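Local coordinates for natterin-like protein (PDB 6IUL), which probably acts as a lamprey immune cytotoxin, joining a jacalin-like lectin domain to an aerolysin-type module that forms pores in membranes, at residues Leu33-Gly38 against Phe102-Thr107; Gln41-Gln46 against Ala59-Ala64; Lys65-Glu70 against Phe94-Ser99; Lys76-Trp81 against Gly90-Ile95. All coordinates share one frame; numbering follows the deposited sequence.

Interaction 1 (Leu33-Gly38 against Phe102-Thr107)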
loop_
_atom_site.group_PDB
_atom_site.type_symbol
_atom_site.label_atom_id
_atom_site.label_comp_id
_atom_site.label_asym_id
_atom_site.label_seq_id
_atom_site.Cartn_x
_atom_site.Cartn_y
_atom_site.Cartn_z
ATOM N N LEU A 33 30.306 -9.691 -4.848
ATOM C CA LEU A 33 31.393 -10.639 -4.957
ATOM C C LEU A 33 32.476 -10.079 -5.860
ATOM O O LEU A 33 32.194 -9.445 -6.880
ATOM C CB LEU A 33 30.868 -11.888 -5.611
ATOM C CG LEU A 33 31.826 -12.983 -5.964
ATOM C CD1 LEU A 33 32.424 -13.507 -4.686
ATOM C CD2 LEU A 33 31.189 -14.148 -6.744
ATOM N N SER A 34 33.726 -10.327 -5.505
ATOM C CA SER A 34 34.851 -9.992 -6.339
ATOM C C SER A 34 35.833 -11.173 -6.389
ATOM O O SER A 34 36.138 -11.769 -5.374
ATOM C CB SER A 34 35.527 -8.726 -5.804
ATOM O OG SER A 34 36.657 -8.431 -6.576
ATOM N N VAL A 35 36.334 -11.483 -7.590
ATOM C CA VAL A 35 37.107 -12.671 -7.835
ATOM C C VAL A 35 38.405 -12.337 -8.571
ATOM O O VAL A 35 38.426 -11.595 -9.576
ATOM C CB VAL A 35 36.320 -13.701 -8.674
ATOM C CG1 VAL A 35 37.131 -14.974 -8.903
ATOM C CG2 VAL A 35 35.020 -14.090 -7.985
ATOM N N SER A 36 39.493 -12.880 -8.050
ATOM C CA SER A 36 40.783 -12.820 -8.680
ATOM C C SER A 36 41.106 -14.189 -9.272
ATOM O O SER A 36 40.865 -15.227 -8.644
ATOM C CB SER A 36 41.889 -12.410 -7.682
ATOM O OG SER A 36 41.744 -11.040 -7.300
ATOM N N VAL A 37 41.633 -14.179 -10.494
ATOM C CA VAL A 37 41.980 -15.401 -11.214
ATOM C C VAL A 37 43.480 -15.408 -11.576
ATOM O O VAL A 37 44.061 -14.394 -11.860
ATOM C CB VAL A 37 41.135 -15.565 -12.465
ATOM C CG1 VAL A 37 39.665 -15.638 -12.095
ATOM C CG2 VAL A 37 41.360 -14.436 -13.471
ATOM N N GLY A 38 44.101 -16.553 -11.472
ATOM C CA GLY A 38 45.442 -16.718 -11.995
ATOM C C GLY A 38 45.431 -17.632 -13.235
ATOM O O GLY A 38 44.376 -17.923 -13.816
ATOM N N PHE A 102 27.818 -13.239 -14.672
ATOM C CA PHE A 102 29.139 -13.032 -14.111
ATOM C C PHE A 102 29.968 -14.286 -14.346
ATOM O O PHE A 102 29.487 -15.405 -14.048
ATOM C CB PHE A 102 29.073 -12.741 -12.600
ATOM C CG PHE A 102 30.438 -12.572 -11.973
ATOM C CD1 PHE A 102 31.202 -11.392 -12.195
ATOM C CD2 PHE A 102 30.996 -13.591 -11.240
ATOM C CE1 PHE A 102 32.446 -11.242 -11.621
ATOM C CE2 PHE A 102 32.274 -13.466 -10.688
ATOM C CZ PHE A 102 32.988 -12.305 -10.856
ATOM N N PHE A 103 31.183 -14.110 -14.872
ATOM C CA PHE A 103 31.997 -15.251 -15.284
ATOM C C PHE A 103 33.455 -14.957 -15.012
ATOM O O PHE A 103 34.004 -14.033 -15.584
ATOM C CB PHE A 103 31.819 -15.515 -16.788
ATOM C CG PHE A 103 32.415 -16.839 -17.272
ATOM C CD1 PHE A 103 32.656 -17.901 -16.398
ATOM C CD2 PHE A 103 32.672 -17.040 -18.615
ATOM C CE1 PHE A 103 33.178 -19.081 -16.845
ATOM C CE2 PHE A 103 33.175 -18.253 -19.091
ATOM C CZ PHE A 103 33.423 -19.275 -18.207
ATOM N N ALA A 104 34.056 -15.706 -14.099
ATOM C CA ALA A 104 35.449 -15.521 -13.788
ATOM C C ALA A 104 36.165 -16.882 -13.847
ATOM O O ALA A 104 35.745 -17.833 -13.184
ATOM C CB ALA A 104 35.577 -14.884 -12.415
ATOM N N LYS A 105 37.228 -16.957 -14.641
ATOM C CA LYS A 105 37.942 -18.206 -14.882
ATOM C C LYS A 105 39.473 -18.032 -14.977
ATOM O O LYS A 105 39.970 -16.961 -15.346
ATOM C CB LYS A 105 37.427 -18.840 -16.185
ATOM C CG LYS A 105 37.686 -17.987 -17.403
ATOM C CD LYS A 105 37.390 -18.674 -18.718
ATOM C CE LYS A 105 37.372 -17.606 -19.828
ATOM N NZ LYS A 105 37.773 -18.161 -21.139
ATOM N N MET A 106 40.200 -19.076 -14.570
ATOM C CA MET A 106 41.562 -19.357 -15.043
ATOM C C MET A 106 41.986 -18.983 -16.461
ATOM O O MET A 106 41.490 -19.529 -17.412
ATOM C CB MET A 106 41.738 -20.849 -15.289
ATOM C CG MET A 106 41.846 -21.684 -14.089
ATOM S SD MET A 106 42.111 -23.387 -14.623
ATOM C CE MET A 106 40.968 -23.756 -15.914
ATOM N N THR A 107 42.979 -18.127 -16.578
ATOM C CA THR A 107 43.365 -17.500 -17.840
ATOM C C THR A 107 44.100 -18.450 -18.774
ATOM O O THR A 107 44.020 -18.285 -19.960
ATOM C CB THR A 107 44.308 -16.282 -17.592
ATOM O OG1 THR A 107 45.485 -16.713 -16.892
ATOM C CG2 THR A 107 43.557 -15.192 -16.768
#
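The carbonyl oxygen of G38 is gripped from the loop that follows strand 101-105. T107 N donates to G38 O at 3.1 Å in a nearly straight bond (163° at the hydrogen), arriving tilted from the carbonyl plane, and the CA-H of M106 adds a weaker contact, with M106 CA 3.4 Å from G38 O. V37 packs next to this bond. Its CB lies 3.4 Å from K105 O, and both methyls press on the same oxygen, so the valine straddles a backbone carbonyl. V37 CG1 is anti to the carbonyl carbon (chi1 -60°) and leans toward the methyl of A104; V37 CG2, between the backbone N and the carbonyl carbon, meets T107 CG2 at 4.0 Å. The two strands belong to different four-stranded sheets, and their segment axes approach to 7.0 Å with directions 28° apart, the face-to-face packing of neighbouring sheets in the beta-prism of jacalin-like lectins. The backbones are nearest at V37 and M106 and diverge steadily toward L33 and F102, and larger side chains fill the wider end. V35 divides its branches between two partners: CG1 touches A104 CB at 3.8 Å, and CG2 meets the edge of the F102 ring, 3.9 Å from F102 CE2 and close to the ring plane. L33 crosses F102 at about a right angle and brings its CD2 to 4.1 Å from F102 CE2. Beyond these residues V45 covers L33, V42 touches V35, the F94 ring meets that of F102, and F67 touches F102 too.

Interaction 2 (Gln41-Gln46 against Ala59-Ala64)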
loop_
_atom_site.group_PDB
_atom_site.type_symbol
_atom_site.label_atom_id
_atom_site.label_comp_id
_atom_site.label_asym_id
_atom_site.label_seq_id
_atom_site.Cartn_x
_atom_site.Cartn_y
_atom_site.Cartn_z
ATOM N N GLN A 41 44.066 -21.263 -11.754
ATOM C CA GLN A 41 43.234 -21.260 -10.556
ATOM C C GLN A 41 42.415 -19.982 -10.416
ATOM O O GLN A 41 42.715 -18.959 -11.070
ATOM C CB GLN A 41 44.093 -21.446 -9.286
ATOM C CG GLN A 41 44.878 -20.222 -8.893
ATOM C CD GLN A 41 46.229 -20.082 -9.620
ATOM O OE1 GLN A 41 46.339 -20.243 -10.805
ATOM N NE2 GLN A 41 47.209 -19.696 -8.895
ATOM N N VAL A 42 41.361 -20.072 -9.593
ATOM C CA VAL A 42 40.822 -18.900 -8.932
ATOM C C VAL A 42 41.755 -18.615 -7.754
ATOM O O VAL A 42 41.941 -19.487 -6.916
ATOM C CB VAL A 42 39.390 -19.144 -8.422
ATOM C CG1 VAL A 42 38.942 -17.998 -7.481
ATOM C CG2 VAL A 42 38.454 -19.317 -9.607
ATOM N N ARG A 43 42.348 -17.407 -7.724
ATOM C CA ARG A 43 43.306 -17.041 -6.701
ATOM C C ARG A 43 42.653 -16.615 -5.400
ATOM O O ARG A 43 43.169 -16.875 -4.304
ATOM C CB ARG A 43 44.188 -15.897 -7.201
ATOM C CG ARG A 43 45.318 -16.314 -8.128
ATOM C CD ARG A 43 46.596 -16.043 -7.285
ATOM N NE ARG A 43 47.006 -14.673 -7.509
ATOM C CZ ARG A 43 48.095 -14.072 -7.000
ATOM N NH1 ARG A 43 48.890 -14.636 -6.116
ATOM N NH2 ARG A 43 48.410 -12.865 -7.425
ATOM N N GLY A 44 41.542 -15.905 -5.532
ATOM C CA GLY A 44 40.949 -15.309 -4.358
ATOM C C GLY A 44 39.546 -14.795 -4.591
ATOM O O GLY A 44 39.128 -14.553 -5.716
ATOM N N VAL A 45 38.845 -14.599 -3.487
ATOM C CA VAL A 45 37.491 -14.097 -3.515
ATOM C C VAL A 45 37.307 -13.128 -2.353
ATOM O O VAL A 45 37.768 -13.388 -1.254
ATOM C CB VAL A 45 36.543 -15.307 -3.382
ATOM C CG1 VAL A 45 35.218 -14.918 -2.864
ATOM C CG2 VAL A 45 36.360 -15.994 -4.713
ATOM N N GLN A 46 36.640 -12.025 -2.599
ATOM C CA GLN A 46 36.144 -11.177 -1.540
ATOM C C GLN A 46 34.588 -11.094 -1.625
ATOM O O GLN A 46 34.010 -10.921 -2.697
ATOM C CB GLN A 46 36.791 -9.824 -1.659
ATOM C CG GLN A 46 36.351 -8.754 -0.676
ATOM C CD GLN A 46 37.300 -7.571 -0.606
ATOM O OE1 GLN A 46 37.363 -6.726 -1.485
ATOM N NE2 GLN A 46 38.012 -7.511 0.482
ATOM N N ALA A 59 43.932 -15.057 -2.320
ATOM C CA ALA A 59 44.667 -13.807 -2.542
ATOM C C ALA A 59 44.011 -12.990 -3.630
ATOM O O ALA A 59 43.582 -13.527 -4.647
ATOM C CB ALA A 59 46.096 -14.131 -2.953
ATOM N N MET A 60 43.924 -11.684 -3.412
ATOM C CA MET A 60 43.329 -10.778 -4.384
ATOM C C MET A 60 44.397 -9.909 -5.034
ATOM O O MET A 60 45.287 -9.404 -4.334
ATOM C CB MET A 60 42.258 -9.884 -3.720
ATOM C CG MET A 60 41.086 -10.672 -3.149
ATOM S SD MET A 60 40.065 -11.351 -4.454
ATOM C CE MET A 60 39.113 -9.901 -4.920
ATOM N N ASP A 61 44.276 -9.683 -6.347
ATOM C CA ASP A 61 45.241 -8.883 -7.082
ATOM C C ASP A 61 44.530 -7.944 -8.080
ATOM O O ASP A 61 43.327 -7.822 -8.043
ATOM C CB ASP A 61 46.295 -9.778 -7.736
ATOM C CG ASP A 61 45.713 -10.742 -8.792
ATOM O OD1 ASP A 61 44.543 -10.548 -9.245
ATOM O OD2 ASP A 61 46.446 -11.704 -9.161
ATOM N N SER A 62 45.295 -7.303 -8.962
ATOM C CA SER A 62 44.789 -6.353 -9.921
ATOM C C SER A 62 43.887 -7.007 -10.993
ATOM O O SER A 62 43.149 -6.320 -11.677
ATOM C CB SER A 62 45.958 -5.606 -10.576
ATOM O OG SER A 62 46.691 -6.506 -11.434
ATOM N N SER A 63 43.886 -8.331 -11.114
ATOM C CA SER A 63 42.948 -8.976 -12.017
ATOM C C SER A 63 41.521 -9.034 -11.518
ATOM O O SER A 63 40.691 -9.662 -12.169
ATOM C CB SER A 63 43.386 -10.420 -12.305
ATOM O OG SER A 63 42.961 -11.359 -11.287
ATOM N N ALA A 64 41.196 -8.430 -10.381
ATOM C CA ALA A 64 39.902 -8.712 -9.730
ATOM C C ALA A 64 38.714 -8.124 -10.522
ATOM O O ALA A 64 38.785 -6.982 -10.936
ATOM C CB ALA A 64 39.890 -8.173 -8.305
#
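R43 touches A59 with its CB and D61 with its guanidinium. The CB rests 3.5 Å from A59 O; the chain then bends at chi2 (-112°) and again at chi3 (-88°), which puts the guanidinium beside D61. NE makes a weak bond to D61 OD2, whereas NH2 donates to the same oxygen at 2.9 Å in a straight salt bridge. D61 OD2 lies in the guanidinium plane and is met on its anti side, somewhat out of the carboxylate plane, the two flat groups being turned 59° apart. The methyl of A59 sits over one guanidinium face. R43 O accepts from A59 N at 2.8 Å, and G44 CA approaches A59 O at 3.2 Å. R43 and G44 together face S36 in a classic beta bulge of this Greek-key sheet, whose outermost strands, 54-58 and 65-68, the loop connects. M60 bends at chi2 and chi3 and lays its SD 3.5 Å from G44 C, with CE 4.0 Å from Q46 CB. The carboxylate of D61 is steadied from its other oxygen: D61 OD1 accepts S63 OG at 2.7 Å through its syn lone pair and S63 N from above the carboxylate plane, an Asx turn within the type I turn D61-A64.

Interaction 3 (Lys65-Glu70 against Phe94-Ser99)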
loop_
_atom_site.group_PDB
_atom_site.type_symbol
_atom_site.label_atom_id
_atom_site.label_comp_id
_atom_site.label_asym_id
_atom_site.label_seq_id
_atom_site.Cartn_x
_atom_site.Cartn_y
_atom_site.Cartn_z
ATOM N N LYS A 65 37.641 -8.917 -10.689
ATOM C CA LYS A 65 36.398 -8.451 -11.292
ATOM C C LYS A 65 35.287 -8.675 -10.311
ATOM O O LYS A 65 35.249 -9.699 -9.595
ATOM C CB LYS A 65 36.095 -9.200 -12.591
ATOM C CG LYS A 65 37.043 -8.897 -13.755
ATOM C CD LYS A 65 37.471 -7.420 -13.800
ATOM C CE LYS A 65 38.391 -7.101 -14.972
ATOM N NZ LYS A 65 37.607 -6.288 -15.930
ATOM N N GLU A 66 34.343 -7.744 -10.279
ATOM C CA GLU A 66 33.312 -7.777 -9.281
ATOM C C GLU A 66 31.915 -7.749 -9.884
ATOM O O GLU A 66 31.754 -7.404 -11.038
ATOM C CB GLU A 66 33.493 -6.632 -8.285
ATOM C CG GLU A 66 33.546 -5.255 -8.861
ATOM C CD GLU A 66 33.681 -4.177 -7.772
ATOM O OE1 GLU A 66 34.572 -4.317 -6.906
ATOM O OE2 GLU A 66 32.913 -3.181 -7.800
ATOM N N PHE A 67 30.926 -8.104 -9.060
ATOM C CA PHE A 67 29.543 -8.103 -9.409
ATOM C C PHE A 67 28.750 -7.715 -8.174
ATOM O O PHE A 67 28.917 -8.332 -7.095
ATOM C CB PHE A 67 29.087 -9.501 -9.866
ATOM C CG PHE A 67 27.652 -9.532 -10.365
ATOM C CD1 PHE A 67 26.600 -9.692 -9.474
ATOM C CD2 PHE A 67 27.362 -9.334 -11.720
ATOM C CE1 PHE A 67 25.277 -9.711 -9.914
ATOM C CE2 PHE A 67 26.046 -9.343 -12.174
ATOM C CZ PHE A 67 25.001 -9.543 -11.275
ATOM N N GLU A 68 27.886 -6.726 -8.319
ATOM C CA GLU A 68 27.006 -6.310 -7.225
ATOM C C GLU A 68 25.559 -6.551 -7.592
ATOM O O GLU A 68 25.117 -6.141 -8.661
ATOM C CB GLU A 68 27.205 -4.837 -6.899
ATOM C CG GLU A 68 26.399 -4.450 -5.660
ATOM C CD GLU A 68 26.833 -3.137 -5.019
ATOM O OE1 GLU A 68 26.525 -2.903 -3.830
ATOM O OE2 GLU A 68 27.449 -2.336 -5.720
ATOM N N PHE A 69 24.839 -7.224 -6.701
ATOM C CA PHE A 69 23.449 -7.536 -6.903
ATOM C C PHE A 69 22.571 -6.318 -6.669
ATOM O O PHE A 69 22.797 -5.570 -5.716
ATOM C CB PHE A 69 23.004 -8.668 -5.949
ATOM C CG PHE A 69 23.496 -10.022 -6.392
ATOM C CD1 PHE A 69 24.760 -10.437 -6.107
ATOM C CD2 PHE A 69 22.689 -10.853 -7.119
ATOM C CE1 PHE A 69 25.233 -11.685 -6.539
ATOM C CE2 PHE A 69 23.144 -12.087 -7.538
ATOM C CZ PHE A 69 24.432 -12.500 -7.248
ATOM N N GLU A 70 21.569 -6.157 -7.525
ATOM C CA GLU A 70 20.507 -5.159 -7.312
ATOM C C GLU A 70 19.535 -5.714 -6.250
ATOM O O GLU A 70 19.416 -6.947 -6.054
ATOM C CB GLU A 70 19.741 -4.915 -8.637
ATOM C CG GLU A 70 20.612 -4.408 -9.809
ATOM C CD GLU A 70 19.932 -4.479 -11.189
ATOM O OE1 GLU A 70 18.690 -4.547 -11.265
ATOM O OE2 GLU A 70 20.620 -4.477 -12.241
ATOM N N PHE A 94 27.722 -17.414 -12.914
ATOM C CA PHE A 94 26.299 -17.400 -12.609
ATOM C C PHE A 94 25.535 -16.451 -13.474
ATOM O O PHE A 94 26.096 -15.549 -14.040
ATOM C CB PHE A 94 26.026 -17.141 -11.111
ATOM C CG PHE A 94 26.557 -15.814 -10.599
ATOM C CD1 PHE A 94 25.837 -14.653 -10.821
ATOM C CD2 PHE A 94 27.671 -15.756 -9.790
ATOM C CE1 PHE A 94 26.248 -13.422 -10.282
ATOM C CE2 PHE A 94 28.117 -14.535 -9.264
ATOM C CZ PHE A 94 27.406 -13.347 -9.515
ATOM N N ILE A 95 24.234 -16.707 -13.561
ATOM C CA ILE A 95 23.314 -15.852 -14.258
ATOM C C ILE A 95 22.207 -15.501 -13.281
ATOM O O ILE A 95 21.691 -16.385 -12.573
ATOM C CB ILE A 95 22.725 -16.566 -15.501
ATOM C CG1 ILE A 95 23.844 -16.916 -16.488
ATOM C CG2 ILE A 95 21.750 -15.606 -16.223
ATOM C CD1 ILE A 95 23.435 -17.875 -17.573
ATOM N N THR A 96 21.839 -14.236 -13.233
ATOM C CA THR A 96 20.831 -13.789 -12.279
ATOM C C THR A 96 19.426 -13.824 -12.826
ATOM O O THR A 96 19.202 -14.093 -14.026
ATOM C CB THR A 96 21.090 -12.377 -11.781
ATOM O OG1 THR A 96 20.755 -11.447 -12.814
ATOM C CG2 THR A 96 22.583 -12.235 -11.399
ATOM N N SER A 97 18.478 -13.546 -11.924
ATOM C CA SER A 97 17.061 -13.487 -12.261
ATOM C C SER A 97 16.757 -12.369 -13.239
ATOM O O SER A 97 15.710 -12.406 -13.873
ATOM C CB SER A 97 16.219 -13.300 -10.974
ATOM O OG SER A 97 16.640 -12.158 -10.287
ATOM N N ARG A 98 17.659 -11.379 -13.356
ATOM C CA ARG A 98 17.518 -10.309 -14.344
ATOM C C ARG A 98 18.423 -10.545 -15.534
ATOM O O ARG A 98 18.804 -9.625 -16.208
ATOM C CB ARG A 98 17.859 -8.975 -13.732
ATOM C CG ARG A 98 17.259 -8.755 -12.367
ATOM C CD ARG A 98 16.395 -7.549 -12.350
ATOM N NE ARG A 98 15.594 -7.558 -11.119
ATOM C CZ ARG A 98 15.754 -6.757 -10.077
ATOM N NH1 ARG A 98 16.683 -5.821 -10.058
ATOM N NH2 ARG A 98 14.929 -6.868 -9.073
ATOM N N SER A 99 18.777 -11.796 -15.774
ATOM C CA SER A 99 19.615 -12.178 -16.911
ATOM C C SER A 99 21.001 -11.542 -16.971
ATOM O O SER A 99 21.653 -11.638 -17.987
ATOM C CB SER A 99 18.846 -11.982 -18.247
ATOM O OG SER A 99 17.590 -12.645 -18.160
#
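The rings of F67, F69 and F94 form an aromatic cluster. One face of F67 receives the edge of F94 in a T-shaped pair, centroids 5.2 Å apart and planes at 89°, with F94 CE1 offset toward the rim of F67; F69 CG lies at the edge of F67. F69 has F67 CE1 over the centre of one face. F69 and F94 reach toward each other tip to tip, F69 CZ lying 3.7 Å from F94 CE1, and their planes are close to parallel but displaced, with little overlap. The methyl of T96 extends the cluster, its CG2 3.6 Å from F67 CZ and 3.9 Å from F69 CE2. On the polar side of the same residue, T96 OG1 accepts R98 N in an ST turn and also bonds E73. At the exposed end, R98 NH1 donates to E70 OE1 at 2.7 Å in a salt bridge bent to 135°, with the oxygen in the guanidinium plane; R98 NH2 binds S71 O. The buried part, which joins two sheets of the beta-prism, is thus mainly aromatic and methyl carbon, its one threonine hydroxyl satisfied locally, while solvent would probably weaken the E70-R98 ion pair.

Interaction 4 (Lys76-Trp81 against Gly90-Ile95)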
loop_
_atom_site.group_PDB
_atom_site.type_symbol
_atom_site.label_atom_id
_atom_site.label_comp_id
_atom_site.label_asym_id
_atom_site.label_seq_id
_atom_site.Cartn_x
_atom_site.Cartn_y
_atom_site.Cartn_z
ATOM N N LYS A 76 19.735 -17.369 -10.725
ATOM C CA LYS A 76 18.936 -18.333 -11.449
ATOM C C LYS A 76 19.704 -19.627 -11.738
ATOM O O LYS A 76 19.150 -20.741 -11.783
ATOM C CB LYS A 76 18.438 -17.662 -12.743
ATOM C CG LYS A 76 17.940 -18.584 -13.821
ATOM C CD LYS A 76 17.330 -17.748 -14.952
ATOM C CE LYS A 76 18.408 -17.064 -15.759
ATOM N NZ LYS A 76 17.854 -16.525 -17.010
ATOM N N SER A 77 20.990 -19.492 -11.978
ATOM C CA SER A 77 21.841 -20.664 -12.254
ATOM C C SER A 77 23.273 -20.347 -11.860
ATOM O O SER A 77 23.692 -19.215 -11.881
ATOM C CB SER A 77 21.766 -21.064 -13.734
ATOM O OG SER A 77 22.309 -20.055 -14.561
ATOM N N LEU A 78 23.997 -21.374 -11.485
ATOM C CA LEU A 78 25.384 -21.283 -11.099
ATOM C C LEU A 78 26.124 -22.520 -11.586
ATOM O O LEU A 78 25.633 -23.617 -11.443
ATOM C CB LEU A 78 25.477 -21.227 -9.587
ATOM C CG LEU A 78 26.910 -21.365 -8.998
ATOM C CD1 LEU A 78 27.629 -20.059 -9.119
ATOM C CD2 LEU A 78 26.866 -21.762 -7.537
ATOM N N SER A 79 27.308 -22.331 -12.131
ATOM C CA SER A 79 28.203 -23.420 -12.470
ATOM C C SER A 79 29.567 -23.181 -11.891
ATOM O O SER A 79 30.047 -22.062 -11.851
ATOM C CB SER A 79 28.342 -23.519 -13.984
ATOM O OG SER A 79 27.139 -24.026 -14.522
ATOM N N LEU A 80 30.181 -24.247 -11.428
ATOM C CA LEU A 80 31.533 -24.228 -10.981
ATOM C C LEU A 80 32.348 -25.250 -11.783
ATOM O O LEU A 80 31.820 -26.288 -12.220
ATOM C CB LEU A 80 31.586 -24.567 -9.509
ATOM C CG LEU A 80 30.805 -23.623 -8.585
ATOM C CD1 LEU A 80 30.814 -24.182 -7.178
ATOM C CD2 LEU A 80 31.397 -22.230 -8.592
ATOM N N TRP A 81 33.633 -24.929 -11.995
ATOM C CA TRP A 81 34.593 -25.798 -12.679
ATOM C C TRP A 81 35.836 -25.969 -11.825
ATOM O O TRP A 81 36.295 -25.037 -11.129
ATOM C CB TRP A 81 35.059 -25.169 -13.969
ATOM C CG TRP A 81 34.141 -25.176 -15.109
ATOM C CD1 TRP A 81 34.182 -25.991 -16.174
ATOM C CD2 TRP A 81 33.088 -24.230 -15.361
ATOM N NE1 TRP A 81 33.175 -25.643 -17.079
ATOM C CE2 TRP A 81 32.511 -24.559 -16.602
ATOM C CE3 TRP A 81 32.564 -23.159 -14.637
ATOM C CZ2 TRP A 81 31.447 -23.880 -17.134
ATOM C CZ3 TRP A 81 31.528 -22.471 -15.158
ATOM C CH2 TRP A 81 30.968 -22.832 -16.426
ATOM N N GLY A 90 38.470 -23.714 -10.562
ATOM C CA GLY A 90 38.954 -23.215 -11.854
ATOM C C GLY A 90 38.135 -22.052 -12.404
ATOM O O GLY A 90 38.632 -21.220 -13.149
ATOM N N ALA A 91 36.844 -22.038 -12.091
ATOM C CA ALA A 91 35.966 -21.027 -12.615
ATOM C C ALA A 91 34.646 -20.972 -11.866
ATOM O O ALA A 91 34.194 -21.961 -11.323
ATOM C CB ALA A 91 35.700 -21.308 -14.094
ATOM N N ILE A 92 34.027 -19.794 -11.907
ATOM C CA ILE A 92 32.699 -19.548 -11.390
ATOM C C ILE A 92 31.892 -18.817 -12.472
ATOM O O ILE A 92 32.336 -17.831 -13.044
ATOM C CB ILE A 92 32.769 -18.598 -10.187
ATOM C CG1 ILE A 92 33.589 -19.218 -9.065
ATOM C CG2 ILE A 92 31.365 -18.229 -9.697
ATOM C CD1 ILE A 92 34.060 -18.214 -8.032
ATOM N N LYS A 93 30.695 -19.307 -12.749
ATOM C CA LYS A 93 29.764 -18.598 -13.568
ATOM C C LYS A 93 28.365 -18.586 -12.940
ATOM O O LYS A 93 27.857 -19.622 -12.551
ATOM C CB LYS A 93 29.687 -19.269 -14.930
ATOM C CG LYS A 93 28.702 -18.593 -15.868
ATOM C CD LYS A 93 28.793 -19.183 -17.262
ATOM C CE LYS A 93 27.780 -18.528 -18.182
ATOM N NZ LYS A 93 27.842 -19.177 -19.525
ATOM N N PHE A 94 27.722 -17.414 -12.914
ATOM C CA PHE A 94 26.299 -17.400 -12.609
ATOM C C PHE A 94 25.535 -16.451 -13.474
ATOM O O PHE A 94 26.096 -15.549 -14.040
ATOM C CB PHE A 94 26.026 -17.141 -11.111
ATOM C CG PHE A 94 26.557 -15.814 -10.599
ATOM C CD1 PHE A 94 25.837 -14.653 -10.821
ATOM C CD2 PHE A 94 27.671 -15.756 -9.790
ATOM C CE1 PHE A 94 26.248 -13.422 -10.282
ATOM C CE2 PHE A 94 28.117 -14.535 -9.264
ATOM C CZ PHE A 94 27.406 -13.347 -9.515
ATOM N N ILE A 95 24.234 -16.707 -13.561
ATOM C CA ILE A 95 23.314 -15.852 -14.258
ATOM C C ILE A 95 22.207 -15.501 -13.281
ATOM O O ILE A 95 21.691 -16.385 -12.573
ATOM C CB ILE A 95 22.725 -16.566 -15.501
ATOM C CG1 ILE A 95 23.844 -16.916 -16.488
ATOM C CG2 ILE A 95 21.750 -15.606 -16.223
ATOM C CD1 ILE A 95 23.435 -17.875 -17.573
#
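L80 and I92 run alongside each other in the same direction, with L80 CD2 3.8 Å from I92 CG1; with L78 and F94 they form the buried face of this antiparallel pair. L78 CD1 touches F94 CB at 3.9 Å, at the edge of that ring, and F94 CB also comes within 3.2 Å of S77 O. F140 closes over L78, L80 and I92 from strand 135-155. The other face is mixed. W81 turns its CG anti to the carbonyl carbon (chi1 -75°), and the indole's benzene side runs alongside the neighbouring strand: W81 CE3 meets A91 CB at 3.7 Å, and W81 CZ3 meets K93 CB at 3.7 Å near the ring plane. L111 shields W81 and A91. S79 is buried too, its hydroxyl held by E114. K76, S77, K93 and I95 are partly exposed. K93 stretches fully extended to a cation-pi contact with F103, and K76 CE touches I95 CG2 at 3.7 Å, while its NZ makes a long, weak ion pair with E170 of the second subunit. The backbones are bound regularly in the middle, S79 N to K93 O at 2.8 Å and K93 N to S79 O at 3.0 Å. Classic beta bulges end the ladder, K76 and S77 sharing I95 O, G90 and A91 sharing W81 O. This is the central hairpin of a four-stranded Greek-key sheet, one wall of the jacalin-type beta-prism.

All four interactions lie in the jacalin-like lectin domain, on the same side of the chain's centre. Interaction 2 ties strand 42-49 to a loop of the sheet formed by 30-37, 42-49, 54-58 and 65-68; interaction 4 pairs the central strands of the sheet formed by 75-82, 89-96, 101-105 and 114-117. The centres of interactions 1 and 3 are about 14 Å apart, those of interactions 1 and 2 about 7 Å, and those of interactions 3 and 4, which share F94 and I95, about 11 Å. Along the chain, interaction 1 spans the other three. Interactions 1 and 3 join the two sheets face to face, while 2 and 4 shape each sheet from within.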